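Local structure of hydroquinone dioxygenase large subunit (Pseudomonas sp., 4ZXA) at residues D227-S241 and Y306-T320. The protein is the large subunit of a two-subunit, iron(II)-dependent hydroquinone 1,2-dioxygenase, which probably opens the aromatic ring of hydroquinone with molecular oxygen. Sequence-based numbering, arbitrary orientation.
Sequences DVTWNPSVTSVCKAS and YSTKRSMLMVWENAT. With H8N (4-hydroxybenzonitrile), chain J.
W316 NE1 donates to S241 OG over 2.7 Å, and the bond is both straight (169° at the hydrogen) and only 4° out of the indole plane, so the hydroxyl meets the ring at its N-H edge. S241 reaches it because OG lies anti to the backbone N (chi1 171°). Beside it, A319 N donates to A240 O at 2.8 Å, and the same oxygen receives a CA-H...O contact from N318. N318 OD1 accepts from T320 N, above its carbonyl plane, which makes an Asx turn, and also from T320 OG1 at 2.7 Å; A240 CB rests 3.3 Å from T320 OG1. An alanine in place of N318 is likely to leave T320 N and OG1 without their shared acceptor and N58 of the small subunit without its amide partner. S241, the last residue of the type II' turn C238-S241 that links strand 236-238 to strand 241-249, forms a non-hydrogen-bonded antiparallel pair with N318 in the cupin sheet. Farther along strand 310-318, P232 CG stands 4.1 Å from V315 CG2, and both side chains flank 4-hydroxybenzonitrile: P232 CD is 3.5 Å from the ligand's CAE. W230, its NE1 bound to E249 O, brings CE3 to 3.6 Å from the phenolic OAB, while CZ2 packs on S307 CB. At the other end the extended R310 crosses T229 at about a right angle, NH1 3.3 Å from CG2; NH1 is salt-bridged to E249 and E149, whereas NH2 reaches D227 O through a water that donates weakly to that carbonyl.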
ATOM      1  N   ASP E 227     -13.578  13.085 -15.118  1.00 31.20           N
ATOM      2  CA  ASP E 227     -12.262  13.580 -14.698  1.00 29.57           C
ATOM      3  C   ASP E 227     -11.857  13.082 -13.315  1.00 30.34           C
ATOM      4  O   ASP E 227     -10.865  13.554 -12.752  1.00 32.49           O
ATOM      5  CB  ASP E 227     -12.245  15.113 -14.694  1.00 26.87           C
ATOM      6  CG  ASP E 227     -13.319  15.703 -13.785  1.00 45.45           C
ATOM      7  OD1 ASP E 227     -14.496  15.257 -13.864  1.00 47.61           O
ATOM      8  OD2 ASP E 227     -12.989  16.606 -12.984  1.00 47.14           O
ATOM      9  N   VAL E 228     -12.623  12.141 -12.768  1.00 25.01           N
ATOM     10  CA  VAL E 228     -12.342  11.580 -11.440  1.00 22.46           C
ATOM     11  C   VAL E 228     -12.514  10.073 -11.471  1.00 21.42           C
ATOM     12  O   VAL E 228     -13.205   9.540 -12.334  1.00 24.12           O
ATOM     13  CB  VAL E 228     -13.285  12.152 -10.351  1.00 26.03           C
ATOM     14  CG1 VAL E 228     -13.169  13.661 -10.283  1.00 25.86           C
ATOM     15  CG2 VAL E 228     -14.732  11.741 -10.621  1.00 17.09           C
ATOM     16  N   THR E 229     -11.892   9.384 -10.526  1.00 19.65           N
ATOM     17  CA  THR E 229     -12.037   7.935 -10.428  1.00 20.46           C
ATOM     18  C   THR E 229     -12.730   7.497  -9.137  1.00 19.26           C
ATOM     19  O   THR E 229     -12.735   8.216  -8.146  1.00 18.65           O
ATOM     20  CB  THR E 229     -10.684   7.233 -10.512  1.00 18.85           C
ATOM     21  OG1 THR E 229      -9.889   7.616  -9.383  1.00 26.97           O
ATOM     22  CG2 THR E 229      -9.981   7.618 -11.781  1.00 24.64           C
ATOM     23  N   TRP E 230     -13.315   6.307  -9.169  1.00 21.56           N
ATOM     24  CA  TRP E 230     -14.037   5.763  -8.024  1.00 19.08           C
ATOM     25  C   TRP E 230     -14.972   6.796  -7.401  1.00 23.40           C
ATOM     26  O   TRP E 230     -14.843   7.162  -6.216  1.00 23.38           O
ATOM     27  CB  TRP E 230     -13.054   5.210  -7.018  1.00 17.16           C
ATOM     28  CG  TRP E 230     -12.076   4.253  -7.648  1.00 19.81           C
ATOM     29  CD1 TRP E 230     -10.812   4.535  -8.069  1.00 16.90           C
ATOM     30  CD2 TRP E 230     -12.296   2.869  -7.928  1.00 18.51           C
ATOM     31  NE1 TRP E 230     -10.218   3.408  -8.584  1.00 20.51           N
ATOM     32  CE2 TRP E 230     -11.113   2.371  -8.514  1.00 23.69           C
ATOM     33  CE3 TRP E 230     -13.372   1.996  -7.742  1.00 20.44           C
ATOM     34  CZ2 TRP E 230     -10.978   1.035  -8.901  1.00 23.17           C
ATOM     35  CZ3 TRP E 230     -13.242   0.677  -8.125  1.00 18.71           C
ATOM     36  CH2 TRP E 230     -12.053   0.204  -8.693  1.00 19.89           C
ATOM     37  N   ASN E 231     -15.915   7.270  -8.215  1.00 19.84           N
ATOM     38  CA  ASN E 231     -16.885   8.247  -7.760  1.00 23.22           C
ATOM     39  C   ASN E 231     -18.268   8.098  -8.388  1.00 20.56           C
ATOM     40  O   ASN E 231     -18.603   8.789  -9.347  1.00 19.43           O
ATOM     41  CB  ASN E 231     -16.355   9.659  -7.970  1.00 25.77           C
ATOM     42  CG  ASN E 231     -17.089  10.677  -7.116  1.00 29.52           C
ATOM     43  OD1 ASN E 231     -17.251  10.487  -5.910  1.00 24.02           O
ATOM     44  ND2 ASN E 231     -17.556  11.747  -7.740  1.00 29.12           N
ATOM     45  N   PRO E 232     -19.072   7.184  -7.836  1.00 23.26           N
ATOM     46  CA  PRO E 232     -20.434   6.972  -8.334  1.00 24.81           C
ATOM     47  C   PRO E 232     -21.178   8.303  -8.398  1.00 29.22           C
ATOM     48  O   PRO E 232     -21.248   9.012  -7.389  1.00 24.72           O
ATOM     49  CB  PRO E 232     -21.057   6.050  -7.275  1.00 20.99           C
ATOM     50  CG  PRO E 232     -19.863   5.329  -6.656  1.00 20.71           C
ATOM     51  CD  PRO E 232     -18.768   6.366  -6.646  1.00 21.75           C
ATOM     52  N   SER E 233     -21.710   8.632  -9.576  1.00 26.86           N
ATOM     53  CA  SER E 233     -22.413   9.883  -9.792  1.00 23.36           C
ATOM     54  C   SER E 233     -23.734   9.601 -10.532  1.00 27.91           C
ATOM     55  O   SER E 233     -23.758   8.822 -11.492  1.00 27.90           O
ATOM     56  CB  SER E 233     -21.521  10.838 -10.588  1.00 22.25           C
ATOM     57  OG  SER E 233     -22.112  12.118 -10.710  1.00 26.38           O
ATOM     58  N   VAL E 234     -24.827  10.222 -10.085  1.00 23.06           N
ATOM     59  CA  VAL E 234     -26.164   9.864 -10.563  1.00 24.37           C
ATOM     60  C   VAL E 234     -26.412  10.285 -12.020  1.00 26.79           C
ATOM     61  O   VAL E 234     -26.233  11.453 -12.366  1.00 25.34           O
ATOM     62  CB  VAL E 234     -27.273  10.497  -9.686  1.00 23.32           C
ATOM     63  CG1 VAL E 234     -28.630  10.243 -10.294  1.00 19.04           C
ATOM     64  CG2 VAL E 234     -27.221   9.959  -8.272  1.00 22.19           C
ATOM     65  N   THR E 235     -26.835   9.337 -12.860  1.00 21.22           N
ATOM     66  CA  THR E 235     -27.164   9.639 -14.250  1.00 22.90           C
ATOM     67  C   THR E 235     -28.613   9.344 -14.628  1.00 22.29           C
ATOM     68  O   THR E 235     -29.026   9.658 -15.728  1.00 24.66           O
ATOM     69  CB  THR E 235     -26.229   8.929 -15.269  1.00 24.14           C
ATOM     70  OG1 THR E 235     -26.191   7.524 -15.005  1.00 22.77           O
ATOM     71  CG2 THR E 235     -24.808   9.500 -15.209  1.00 21.18           C
ATOM     72  N   SER E 236     -29.375   8.730 -13.732  1.00 19.28           N
ATOM     73  CA  SER E 236     -30.810   8.601 -13.941  1.00 23.00           C
ATOM     74  C   SER E 236     -31.526   8.282 -12.632  1.00 25.85           C
ATOM     75  O   SER E 236     -31.046   7.485 -11.814  1.00 23.40           O
ATOM     76  CB  SER E 236     -31.142   7.550 -15.010  1.00 23.39           C
ATOM     77  OG  SER E 236     -30.692   6.259 -14.638  1.00 21.56           O
ATOM     78  N   VAL E 237     -32.681   8.910 -12.446  1.00 24.82           N
ATOM     79  CA  VAL E 237     -33.445   8.767 -11.223  1.00 23.21           C
ATOM     80  C   VAL E 237     -34.820   8.162 -11.492  1.00 21.13           C
ATOM     81  O   VAL E 237     -35.634   8.742 -12.196  1.00 20.43           O
ATOM     82  CB  VAL E 237     -33.622  10.134 -10.535  1.00 27.75           C
ATOM     83  CG1 VAL E 237     -34.380   9.976  -9.212  1.00 23.22           C
ATOM     84  CG2 VAL E 237     -32.270  10.790 -10.312  1.00 25.52           C
ATOM     85  N   CYS E 238     -35.066   6.990 -10.925  1.00 21.33           N
ATOM     86  CA  CYS E 238     -36.386   6.380 -10.963  1.00 22.65           C
ATOM     87  C   CYS E 238     -36.894   6.183  -9.521  1.00 23.30           C
ATOM     88  O   CYS E 238     -36.768   5.093  -8.937  1.00 22.33           O
ATOM     89  CB  CYS E 238     -36.334   5.047 -11.716  1.00 20.81           C
ATOM     90  SG  CYS E 238     -37.868   4.089 -11.660  1.00 28.39           S
ATOM     91  N   LYS E 239     -37.449   7.250  -8.950  1.00 23.09           N
ATOM     92  CA  LYS E 239     -37.796   7.269  -7.531  1.00 20.47           C
ATOM     93  C   LYS E 239     -36.557   6.976  -6.664  1.00 23.41           C
ATOM     94  O   LYS E 239     -35.546   7.670  -6.786  1.00 20.63           O
ATOM     95  CB  LYS E 239     -38.941   6.293  -7.244  1.00 21.49           C
ATOM     96  CG  LYS E 239     -40.242   6.694  -7.931  1.00 27.19           C
ATOM     97  CD  LYS E 239     -41.478   6.088  -7.274  1.00 31.43           C
ATOM     98  CE  LYS E 239     -42.727   6.369  -8.123  1.00 39.05           C
ATOM     99  NZ  LYS E 239     -44.015   6.019  -7.445  1.00 32.89           N
ATOM    100  N   ALA E 240     -36.622   5.952  -5.810  1.00 19.86           N
ATOM    101  CA  ALA E 240     -35.496   5.649  -4.929  1.00 24.68           C
ATOM    102  C   ALA E 240     -34.327   4.985  -5.670  1.00 26.79           C
ATOM    103  O   ALA E 240     -33.206   4.949  -5.163  1.00 23.05           O
ATOM    104  CB  ALA E 240     -35.941   4.780  -3.742  1.00 25.30           C
ATOM    105  N   SER E 241     -34.604   4.446  -6.856  1.00 27.53           N
ATOM    106  CA  SER E 241     -33.597   3.776  -7.679  1.00 21.81           C
ATOM    107  C   SER E 241     -32.709   4.793  -8.395  1.00 23.35           C
ATOM    108  O   SER E 241     -33.201   5.635  -9.155  1.00 22.83           O
ATOM    109  CB  SER E 241     -34.288   2.889  -8.711  1.00 19.26           C
ATOM    110  OG  SER E 241     -33.356   2.383  -9.641  1.00 24.64           O
ATOM    111  N   TYR E 306     -10.100  -3.635  -8.090  1.00 21.61           N
ATOM    112  CA  TYR E 306      -8.873  -3.395  -8.833  1.00 19.96           C
ATOM    113  C   TYR E 306      -9.206  -3.276 -10.310  1.00 23.06           C
ATOM    114  O   TYR E 306      -9.861  -4.149 -10.884  1.00 22.44           O
ATOM    115  CB  TYR E 306      -7.860  -4.522  -8.590  1.00 20.67           C
ATOM    116  CG  TYR E 306      -7.441  -4.611  -7.143  1.00 23.55           C
ATOM    117  CD1 TYR E 306      -8.307  -5.129  -6.187  1.00 21.10           C
ATOM    118  CD2 TYR E 306      -6.196  -4.158  -6.725  1.00 21.49           C
ATOM    119  CE1 TYR E 306      -7.947  -5.210  -4.871  1.00 23.58           C
ATOM    120  CE2 TYR E 306      -5.825  -4.236  -5.401  1.00 24.14           C
ATOM    121  CZ  TYR E 306      -6.714  -4.764  -4.472  1.00 28.58           C
ATOM    122  OH  TYR E 306      -6.386  -4.851  -3.131  1.00 28.61           O
ATOM    123  N   SER E 307      -8.797  -2.175 -10.921  1.00 19.57           N
ATOM    124  CA  SER E 307      -9.147  -1.954 -12.312  1.00 23.59           C
ATOM    125  C   SER E 307      -7.930  -1.437 -13.039  1.00 22.66           C
ATOM    126  O   SER E 307      -7.570  -0.269 -12.910  1.00 27.63           O
ATOM    127  CB  SER E 307     -10.321  -0.976 -12.423  1.00 23.42           C
ATOM    128  OG  SER E 307     -10.670  -0.730 -13.781  1.00 23.33           O
ATOM    129  N   THR E 308      -7.277  -2.318 -13.780  1.00 15.92           N
ATOM    130  CA  THR E 308      -6.021  -1.953 -14.420  1.00 19.21           C
ATOM    131  C   THR E 308      -6.215  -0.856 -15.454  1.00 20.06           C
ATOM    132  O   THR E 308      -5.464   0.108 -15.466  1.00 17.64           O
ATOM    133  CB  THR E 308      -5.331  -3.152 -15.081  1.00 16.95           C
ATOM    134  OG1 THR E 308      -5.007  -4.131 -14.084  1.00 18.14           O
ATOM    135  CG2 THR E 308      -4.070  -2.695 -15.737  1.00 19.28           C
ATOM    136  N   LYS E 309      -7.216  -1.007 -16.318  1.00 15.96           N
ATOM    137  CA  LYS E 309      -7.561   0.059 -17.241  1.00 24.68           C
ATOM    138  C   LYS E 309      -8.788   0.812 -16.743  1.00 24.39           C
ATOM    139  O   LYS E 309      -9.735   0.198 -16.265  1.00 25.03           O
ATOM    140  CB  LYS E 309      -7.850  -0.485 -18.651  1.00 23.77           C
ATOM    141  CG  LYS E 309      -8.436   0.580 -19.572  1.00 19.92           C
ATOM    142  CD  LYS E 309      -8.649   0.082 -20.991  1.00 23.73           C
ATOM    143  CE  LYS E 309      -9.286   1.144 -21.907  1.00 18.57           C
ATOM    144  NZ  LYS E 309     -10.708   1.448 -21.563  1.00 24.56           N
ATOM    145  N   ARG E 310      -8.772   2.136 -16.859  1.00 20.53           N
ATOM    146  CA  ARG E 310      -9.966   2.929 -16.604  1.00 17.78           C
ATOM    147  C   ARG E 310     -11.165   2.259 -17.270  1.00 24.69           C
ATOM    148  O   ARG E 310     -11.201   2.131 -18.499  1.00 26.80           O
ATOM    149  CB  ARG E 310      -9.794   4.346 -17.147  1.00 19.79           C
ATOM    150  CG  ARG E 310     -10.487   5.443 -16.335  1.00 22.88           C
ATOM    151  CD  ARG E 310     -10.325   6.784 -17.039  1.00 20.92           C
ATOM    152  NE  ARG E 310     -10.821   7.937 -16.300  1.00 17.90           N
ATOM    153  CZ  ARG E 310     -10.149   8.532 -15.316  1.00 24.56           C
ATOM    154  NH1 ARG E 310      -8.963   8.063 -14.929  1.00 23.44           N
ATOM    155  NH2 ARG E 310     -10.669   9.591 -14.709  1.00 21.03           N
ATOM    156  N   SER E 311     -12.145   1.853 -16.456  1.00 21.04           N
ATOM    157  CA  SER E 311     -13.311   1.121 -16.933  1.00 22.42           C
ATOM    158  C   SER E 311     -14.636   1.756 -16.508  1.00 24.83           C
ATOM    159  O   SER E 311     -14.706   2.487 -15.522  1.00 20.35           O
ATOM    160  CB  SER E 311     -13.269  -0.322 -16.437  1.00 25.79           C
ATOM    161  OG  SER E 311     -13.249  -0.365 -15.023  1.00 27.82           O
ATOM    162  N   MET E 312     -15.694   1.441 -17.246  1.00 17.45           N
ATOM    163  CA  MET E 312     -16.988   2.027 -16.969  1.00 18.78           C
ATOM    164  C   MET E 312     -17.774   1.079 -16.096  1.00 21.00           C
ATOM    165  O   MET E 312     -18.064  -0.050 -16.502  1.00 22.01           O
ATOM    166  CB  MET E 312     -17.728   2.300 -18.267  1.00 20.59           C
ATOM    167  CG  MET E 312     -16.932   3.157 -19.236  1.00 18.19           C
ATOM    168  SD  MET E 312     -17.960   3.618 -20.641  1.00 25.29           S
ATOM    169  CE  MET E 312     -16.879   4.792 -21.476  1.00 22.74           C
ATOM    170  N   LEU E 313     -18.088   1.521 -14.883  1.00 15.98           N
ATOM    171  CA  LEU E 313     -18.843   0.694 -13.945  1.00 17.78           C
ATOM    172  C   LEU E 313     -20.149   1.375 -13.577  1.00 19.71           C
ATOM    173  O   LEU E 313     -20.183   2.559 -13.249  1.00 18.77           O
ATOM    174  CB  LEU E 313     -18.040   0.405 -12.669  1.00 21.29           C
ATOM    175  CG  LEU E 313     -18.827  -0.236 -11.509  1.00 21.73           C
ATOM    176  CD1 LEU E 313     -19.294  -1.642 -11.865  1.00 21.96           C
ATOM    177  CD2 LEU E 313     -17.998  -0.294 -10.255  1.00 21.56           C
ATOM    178  N   MET E 314     -21.234   0.621 -13.633  1.00 22.65           N
ATOM    179  CA  MET E 314     -22.499   1.153 -13.172  1.00 22.23           C
ATOM    180  C   MET E 314     -22.779   0.676 -11.751  1.00 23.21           C
ATOM    181  O   MET E 314     -22.905  -0.531 -11.517  1.00 24.06           O
ATOM    182  CB  MET E 314     -23.628   0.728 -14.100  1.00 22.20           C
ATOM    183  CG  MET E 314     -25.004   1.058 -13.541  1.00 23.23           C
ATOM    184  SD  MET E 314     -25.330   2.824 -13.585  1.00 24.96           S
ATOM    185  CE  MET E 314     -25.580   3.105 -15.336  1.00 23.22           C
ATOM    186  N   VAL E 315     -22.859   1.619 -10.809  1.00 21.03           N
ATOM    187  CA  VAL E 315     -23.278   1.314  -9.438  1.00 18.48           C
ATOM    188  C   VAL E 315     -24.758   1.668  -9.284  1.00 21.31           C
ATOM    189  O   VAL E 315     -25.170   2.817  -9.486  1.00 21.78           O
ATOM    190  CB  VAL E 315     -22.441   2.073  -8.371  1.00 22.11           C
ATOM    191  CG1 VAL E 315     -22.879   1.664  -6.958  1.00 19.57           C
ATOM    192  CG2 VAL E 315     -20.946   1.831  -8.571  1.00 18.29           C
ATOM    193  N   TRP E 316     -25.566   0.672  -8.959  1.00 15.99           N
ATOM    194  CA  TRP E 316     -26.997   0.888  -8.876  1.00 22.91           C
ATOM    195  C   TRP E 316     -27.417   1.021  -7.401  1.00 24.07           C
ATOM    196  O   TRP E 316     -27.383   0.061  -6.636  1.00 25.07           O
ATOM    197  CB  TRP E 316     -27.733  -0.247  -9.567  1.00 19.23           C
ATOM    198  CG  TRP E 316     -29.223  -0.208  -9.453  1.00 22.42           C
ATOM    199  CD1 TRP E 316     -30.042   0.893  -9.515  1.00 23.79           C
ATOM    200  CD2 TRP E 316     -30.082  -1.337  -9.256  1.00 20.74           C
ATOM    201  NE1 TRP E 316     -31.363   0.507  -9.376  1.00 20.23           N
ATOM    202  CE2 TRP E 316     -31.409  -0.855  -9.212  1.00 19.93           C
ATOM    203  CE3 TRP E 316     -29.857  -2.710  -9.101  1.00 22.56           C
ATOM    204  CZ2 TRP E 316     -32.499  -1.698  -9.025  1.00 18.12           C
ATOM    205  CZ3 TRP E 316     -30.946  -3.548  -8.913  1.00 23.03           C
ATOM    206  CH2 TRP E 316     -32.252  -3.035  -8.875  1.00 20.57           C
ATOM    207  N   GLU E 317     -27.807   2.224  -7.010  1.00 20.63           N
ATOM    208  CA  GLU E 317     -28.079   2.498  -5.613  1.00 26.53           C
ATOM    209  C   GLU E 317     -29.566   2.573  -5.324  1.00 25.87           C
ATOM    210  O   GLU E 317     -30.384   2.800  -6.225  1.00 25.62           O
ATOM    211  CB  GLU E 317     -27.396   3.797  -5.187  1.00 22.90           C
ATOM    212  CG  GLU E 317     -25.879   3.679  -5.062  1.00 27.78           C
ATOM    213  CD  GLU E 317     -25.238   4.973  -4.594  1.00 31.16           C
ATOM    214  OE1 GLU E 317     -25.988   5.896  -4.202  1.00 34.44           O
ATOM    215  OE2 GLU E 317     -23.991   5.076  -4.634  1.00 33.07           O
ATOM    216  N   ASN E 318     -29.896   2.400  -4.051  1.00 23.48           N
ATOM    217  CA  ASN E 318     -31.264   2.464  -3.573  1.00 22.08           C
ATOM    218  C   ASN E 318     -31.344   3.449  -2.411  1.00 24.28           C
ATOM    219  O   ASN E 318     -30.897   3.158  -1.310  1.00 25.58           O
ATOM    220  CB  ASN E 318     -31.731   1.076  -3.130  1.00 22.76           C
ATOM    221  CG  ASN E 318     -33.177   1.074  -2.635  1.00 27.55           C
ATOM    222  OD1 ASN E 318     -33.823   2.121  -2.562  1.00 29.55           O
ATOM    223  ND2 ASN E 318     -33.686  -0.104  -2.296  1.00 25.00           N
ATOM    224  N   ALA E 319     -31.919   4.614  -2.662  1.00 21.48           N
ATOM    225  CA  ALA E 319     -31.887   5.713  -1.710  1.00 19.79           C
ATOM    226  C   ALA E 319     -33.066   5.716  -0.716  1.00 29.62           C
ATOM    227  O   ALA E 319     -33.418   6.760  -0.156  1.00 34.23           O
ATOM    228  CB  ALA E 319     -31.821   7.031  -2.463  1.00 16.59           C
ATOM    229  N   THR E 320     -33.668   4.553  -0.498  1.00 26.35           N
ATOM    230  CA  THR E 320     -34.751   4.407   0.468  1.00 25.32           C
ATOM    231  C   THR E 320     -34.258   4.557   1.924  1.00 24.83           C
ATOM    232  O   THR E 320     -33.378   3.818   2.375  1.00 26.30           O
ATOM    233  CB  THR E 320     -35.442   3.038   0.295  1.00 27.49           C
ATOM    234  OG1 THR E 320     -35.943   2.910  -1.048  1.00 28.65           O
ATOM    235  CG2 THR E 320     -36.579   2.889   1.293  1.00 24.37           C
TER
HETATM  236  NAA H8N J 402     -18.597   0.023  -2.313  1.00 25.61           N
HETATM  237  CAC H8N J 402     -18.258   0.673  -3.190  1.00 26.08           C
HETATM  238  CAI H8N J 402     -17.825   1.488  -4.364  1.00 22.33           C
HETATM  239  CAF H8N J 402     -17.707   0.857  -5.596  1.00 26.14           C
HETATM  240  CAD H8N J 402     -17.302   1.582  -6.713  1.00 25.04           C
HETATM  241  CAH H8N J 402     -17.029   2.931  -6.552  1.00 21.20           C
HETATM  242  OAB H8N J 402     -16.618   3.652  -7.641  1.00 24.40           O
HETATM  243  CAE H8N J 402     -17.146   3.565  -5.320  1.00 23.16           C
HETATM  244  CAG H8N J 402     -17.552   2.835  -4.214  1.00 22.78           C
HETATM  245  O   HOH W   1      -9.101  11.034 -12.924  1.00 25.98           O